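Local coordinates for protein Phospholipase/Carboxylesterase (PDB 4H0C) that probably hydrolyses carboxylic esters, perhaps including palmitoyl thioesters on proteins, as an alpha/beta hydrolase of the phospholipase/carboxylesterase family, at residues A[77-89]-A[112-124]. Residues are numbered along the deposited sequence; the frame is centred on the assembly and turned at random.
Sequences ALDSALALVGEVV and CLTLEYTTRNARK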
loop_
_atom_site.group_PDB
_atom_site.type_symbol
_atom_site.label_atom_id
_atom_site.label_comp_id
_atom_site.label_asym_id
_atom_site.label_seq_id
_atom_site.Cartn_x
_atom_site.Cartn_y
_atom_site.Cartn_z
ATOM N N ALA A 77 -2.657 -15.580 -6.867
ATOM C CA ALA A 77 -2.142 -15.027 -5.602
ATOM C C ALA A 77 -2.449 -13.540 -5.450
ATOM O O ALA A 77 -2.868 -13.096 -4.358
ATOM C CB ALA A 77 -0.644 -15.267 -5.482
ATOM N N LEU A 78 -2.283 -12.783 -6.537
ATOM C CA LEU A 78 -2.565 -11.333 -6.499
ATOM C C LEU A 78 -4.034 -11.048 -6.147
ATOM O O LEU A 78 -4.303 -10.269 -5.234
ATOM C CB LEU A 78 -2.157 -10.621 -7.810
ATOM C CG LEU A 78 -2.547 -9.126 -7.875
ATOM C CD1 LEU A 78 -1.827 -8.328 -6.792
ATOM C CD2 LEU A 78 -2.250 -8.535 -9.261
ATOM N N ASP A 79 -4.974 -11.695 -6.855
ATOM C CA ASP A 79 -6.397 -11.537 -6.567
ATOM C C ASP A 79 -6.666 -11.909 -5.127
ATOM O O ASP A 79 -7.447 -11.239 -4.447
ATOM C CB ASP A 79 -7.253 -12.397 -7.489
ATOM C CG ASP A 79 -7.469 -11.764 -8.842
ATOM O OD1 ASP A 79 -7.220 -10.538 -8.983
ATOM O OD2 ASP A 79 -7.904 -12.500 -9.771
ATOM N N SER A 80 -6.004 -12.971 -4.656
ATOM C CA SER A 80 -6.160 -13.386 -3.263
ATOM C C SER A 80 -5.638 -12.305 -2.315
ATOM O O SER A 80 -6.251 -12.031 -1.275
ATOM C CB SER A 80 -5.446 -14.713 -3.002
ATOM O OG SER A 80 -5.874 -15.237 -1.756
ATOM N N ALA A 81 -4.499 -11.714 -2.663
ATOM C CA ALA A 81 -3.932 -10.607 -1.855
ATOM C C ALA A 81 -4.912 -9.418 -1.810
ATOM O O ALA A 81 -5.194 -8.862 -0.721
ATOM C CB ALA A 81 -2.559 -10.201 -2.390
ATOM N N LEU A 82 -5.468 -9.054 -2.972
ATOM C CA LEU A 82 -6.418 -7.926 -3.053
ATOM C C LEU A 82 -7.667 -8.226 -2.238
ATOM O O LEU A 82 -8.187 -7.347 -1.547
ATOM C CB LEU A 82 -6.794 -7.617 -4.512
ATOM C CG LEU A 82 -5.630 -7.076 -5.363
ATOM C CD1 LEU A 82 -5.961 -7.177 -6.852
ATOM C CD2 LEU A 82 -5.317 -5.633 -4.972
ATOM N N ALA A 83 -8.137 -9.476 -2.309
ATOM C CA ALA A 83 -9.286 -9.897 -1.497
ATOM C C ALA A 83 -9.049 -9.706 0.002
ATOM O O ALA A 83 -9.939 -9.231 0.727
ATOM C CB ALA A 83 -9.676 -11.345 -1.797
ATOM N N LEU A 84 -7.866 -10.070 0.466
ATOM C CA LEU A 84 -7.543 -9.970 1.897
ATOM C C LEU A 84 -7.493 -8.503 2.350
ATOM O O LEU A 84 -8.012 -8.154 3.427
ATOM C CB LEU A 84 -6.229 -10.719 2.206
ATOM C CG LEU A 84 -5.738 -10.707 3.682
ATOM C CD1 LEU A 84 -6.779 -11.212 4.669
ATOM C CD2 LEU A 84 -4.444 -11.482 3.862
ATOM N N VAL A 85 -6.889 -7.638 1.528
ATOM C CA VAL A 85 -6.843 -6.202 1.879
ATOM C C VAL A 85 -8.272 -5.700 1.974
ATOM O O VAL A 85 -8.644 -4.995 2.926
ATOM C CB VAL A 85 -6.035 -5.374 0.862
ATOM C CG1 VAL A 85 -6.133 -3.873 1.167
ATOM C CG2 VAL A 85 -4.595 -5.882 0.799
ATOM N N GLY A 86 -9.090 -6.100 1.001
ATOM C CA GLY A 86 -10.507 -5.727 0.984
ATOM C C GLY A 86 -11.260 -6.208 2.221
ATOM O O GLY A 86 -12.136 -5.504 2.742
ATOM N N GLU A 87 -10.968 -7.431 2.667
ATOM C CA GLU A 87 -11.548 -7.954 3.932
ATOM C C GLU A 87 -11.167 -7.079 5.135
ATOM O O GLU A 87 -12.020 -6.781 6.007
ATOM C CB GLU A 87 -11.118 -9.410 4.177
ATOM C CG GLU A 87 -11.622 -10.017 5.484
ATOM C CD GLU A 87 -13.131 -9.891 5.684
ATOM O OE1 GLU A 87 -13.891 -10.243 4.761
ATOM O OE2 GLU A 87 -13.573 -9.444 6.768
ATOM N N VAL A 88 -9.886 -6.686 5.197
ATOM C CA VAL A 88 -9.411 -5.831 6.282
ATOM C C VAL A 88 -10.156 -4.494 6.267
ATOM O O VAL A 88 -10.676 -4.056 7.312
ATOM C CB VAL A 88 -7.878 -5.586 6.193
ATOM C CG1 VAL A 88 -7.432 -4.508 7.194
ATOM C CG2 VAL A 88 -7.106 -6.893 6.395
ATOM N N VAL A 89 -10.235 -3.863 5.084
ATOM C CA VAL A 89 -11.009 -2.605 4.946
ATOM C C VAL A 89 -12.460 -2.786 5.386
ATOM O O VAL A 89 -12.992 -1.959 6.154
ATOM C CB VAL A 89 -10.926 -1.989 3.530
ATOM C CG1 VAL A 89 -11.879 -0.801 3.389
ATOM C CG2 VAL A 89 -9.466 -1.612 3.190
ATOM N N CYS A 112 3.322 -1.694 -3.742
ATOM C CA CYS A 112 2.659 -2.038 -4.995
ATOM C C CYS A 112 1.240 -2.536 -4.732
ATOM O O CYS A 112 0.300 -2.131 -5.412
ATOM C CB CYS A 112 3.448 -3.118 -5.734
ATOM S SG CYS A 112 5.095 -2.559 -6.179
ATOM N N LEU A 113 1.097 -3.430 -3.759
ATOM C CA LEU A 113 -0.216 -3.940 -3.383
ATOM C C LEU A 113 -1.126 -2.809 -2.867
ATOM O O LEU A 113 -2.332 -2.771 -3.185
ATOM C CB LEU A 113 -0.086 -5.043 -2.344
ATOM C CG LEU A 113 -1.414 -5.696 -1.930
ATOM C CD1 LEU A 113 -2.194 -6.302 -3.103
ATOM C CD2 LEU A 113 -1.140 -6.751 -0.855
ATOM N N THR A 114 -0.544 -1.892 -2.089
ATOM C CA THR A 114 -1.272 -0.740 -1.576
ATOM C C THR A 114 -1.849 0.074 -2.739
ATOM O O THR A 114 -3.030 0.427 -2.724
ATOM C CB THR A 114 -0.370 0.178 -0.718
ATOM O OG1 THR A 114 -0.033 -0.476 0.509
ATOM C CG2 THR A 114 -1.068 1.523 -0.437
ATOM N N LEU A 115 -0.999 0.403 -3.717
ATOM C CA LEU A 115 -1.419 1.234 -4.856
ATOM C C LEU A 115 -2.449 0.486 -5.697
ATOM O O LEU A 115 -3.446 1.066 -6.114
ATOM C CB LEU A 115 -0.225 1.609 -5.718
ATOM C CG LEU A 115 0.696 2.636 -5.045
ATOM C CD1 LEU A 115 1.929 2.776 -5.912
ATOM C CD2 LEU A 115 0.008 4.004 -4.861
ATOM N N GLU A 116 -2.222 -0.809 -5.920
ATOM C CA GLU A 116 -3.111 -1.592 -6.772
ATOM C C GLU A 116 -4.482 -1.716 -6.123
ATOM O O GLU A 116 -5.509 -1.531 -6.783
ATOM C CB GLU A 116 -2.514 -2.975 -7.070
ATOM C CG GLU A 116 -3.250 -3.788 -8.142
ATOM C CD GLU A 116 -3.275 -3.147 -9.531
ATOM O OE1 GLU A 116 -2.369 -2.326 -9.858
ATOM O OE2 GLU A 116 -4.201 -3.502 -10.310
ATOM N N TYR A 117 -4.511 -1.971 -4.815
ATOM C CA TYR A 117 -5.793 -2.077 -4.134
ATOM C C TYR A 117 -6.567 -0.762 -4.120
ATOM O O TYR A 117 -7.762 -0.717 -4.442
ATOM C CB TYR A 117 -5.661 -2.602 -2.685
ATOM C CG TYR A 117 -7.003 -2.551 -1.994
ATOM C CD1 TYR A 117 -7.924 -3.577 -2.184
ATOM C CD2 TYR A 117 -7.403 -1.431 -1.242
ATOM C CE1 TYR A 117 -9.186 -3.523 -1.598
ATOM C CE2 TYR A 117 -8.660 -1.376 -0.653
ATOM C CZ TYR A 117 -9.549 -2.414 -0.844
ATOM O OH TYR A 117 -10.801 -2.377 -0.282
ATOM N N THR A 118 -5.884 0.302 -3.730
ATOM C CA THR A 118 -6.575 1.574 -3.559
ATOM C C THR A 118 -7.039 2.149 -4.901
ATOM O O THR A 118 -8.028 2.824 -4.936
ATOM C CB THR A 118 -5.768 2.603 -2.763
ATOM O OG1 THR A 118 -4.498 2.764 -3.378
ATOM C CG2 THR A 118 -5.572 2.120 -1.316
ATOM N N THR A 119 -6.306 1.874 -5.981
ATOM C CA THR A 119 -6.624 2.401 -7.310
ATOM C C THR A 119 -7.737 1.569 -7.993
ATOM O O THR A 119 -8.555 2.096 -8.773
ATOM C CB THR A 119 -5.335 2.555 -8.131
ATOM O OG1 THR A 119 -4.392 3.297 -7.336
ATOM C CG2 THR A 119 -5.582 3.355 -9.424
ATOM N N ARG A 120 -7.822 0.285 -7.655
ATOM C CA ARG A 120 -8.991 -0.506 -8.097
ATOM C C ARG A 120 -10.250 -0.124 -7.336
ATOM O O ARG A 120 -11.366 -0.432 -7.787
ATOM C CB ARG A 120 -8.709 -2.004 -7.911
ATOM C CG ARG A 120 -7.703 -2.551 -8.918
ATOM C CD ARG A 120 -7.641 -4.058 -8.814
ATOM N NE ARG A 120 -6.587 -4.609 -9.656
ATOM C CZ ARG A 120 -6.631 -5.813 -10.223
ATOM N NH1 ARG A 120 -7.718 -6.576 -10.093
ATOM N NH2 ARG A 120 -5.608 -6.230 -10.945
ATOM N N ASN A 121 -10.070 0.522 -6.176
ATOM C CA ASN A 121 -11.162 0.809 -5.246
ATOM C C ASN A 121 -11.076 2.235 -4.756
ATOM O O ASN A 121 -11.046 2.475 -3.552
ATOM C CB ASN A 121 -11.101 -0.164 -4.056
ATOM C CG ASN A 121 -11.273 -1.605 -4.493
ATOM O OD1 ASN A 121 -12.395 -2.046 -4.770
ATOM N ND2 ASN A 121 -10.173 -2.345 -4.571
ATOM N N ALA A 122 -10.944 3.173 -5.694
ATOM C CA ALA A 122 -10.648 4.573 -5.335
ATOM C C ALA A 122 -11.870 5.223 -4.721
ATOM O O ALA A 122 -12.966 5.083 -5.230
ATOM C CB ALA A 122 -10.147 5.365 -6.534
ATOM N N ARG A 123 -11.659 5.861 -3.585
ATOM C CA ARG A 123 -12.664 6.666 -2.919
ATOM C C ARG A 123 -11.920 7.593 -1.995
ATOM O O ARG A 123 -10.710 7.614 -2.018
ATOM C CB ARG A 123 -13.679 5.817 -2.160
ATOM C CG ARG A 123 -13.093 4.693 -1.347
ATOM C CD ARG A 123 -14.261 3.881 -0.839
ATOM N NE ARG A 123 -13.913 2.650 -0.169
ATOM C CZ ARG A 123 -14.674 2.104 0.782
ATOM N NH1 ARG A 123 -15.792 2.720 1.180
ATOM N NH2 ARG A 123 -14.305 0.961 1.344
ATOM N N LYS A 124 -12.636 8.360 -1.179
ATOM C CA LYS A 124 -11.953 9.267 -0.261
ATOM C C LYS A 124 -11.394 8.434 0.881
ATOM O O LYS A 124 -12.152 7.805 1.627
ATOM C CB LYS A 124 -12.889 10.358 0.273
ATOM C CG LYS A 124 -12.165 11.421 1.091
ATOM C CD LYS A 124 -13.136 12.519 1.494
ATOM C CE LYS A 124 -12.405 13.704 2.098
ATOM N NZ LYS A 124 -13.300 14.591 2.885
HETATM O O HOH W 1 -7.794 -9.235 -11.238
#
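Around Leu82 and Tyr117 the helices of 77-89 and 112-120 cross at -70°, their axes 10.1 Å apart at closest approach. Both lie against strand 23-28 of the alpha/beta-hydrolase sheet, which Val85 and Leu113 also touch. Tyr117, its CG anti to the backbone N (chi1 174°), lays its ring along the neighbouring helix among Leu82, Val85, Gly86 and Val89. Val85 CG1 makes a CH-pi contact over one face, 3.6 Å from the ring centroid; the amide ND2 of Asn121 lies over the opposite face while donating to Tyr117 O. The phenol also passes close to the backbone at Gly86, with Tyr117 OH 3.6 Å from Gly86 CA. Were this tyrosine replaced by alanine, the hollow between Val85 and Val89 would probably be left unfilled and Val85 CG1 would lose its aromatic partner. The forked end of Leu82 suits its place: Leu82 CD2 wedges against Leu113 CD1 (3.7 Å), whereas Leu82 CD1 sits over the centre of the Arg120 guanidinium, 3.7 Å from Arg120 CZ. That plane is held by Glu116 OE2, which accepts from Arg120 NE in a 2.7 Å salt bridge at its edge. Water joins Arg120 NH1 to Asp79 OD1. Thus an apolar interior of interlocking knobs gives way to a polar margin, where the arginine shields leucine with its flat face while N-H groups at its edge bond to a carboxylate and a water.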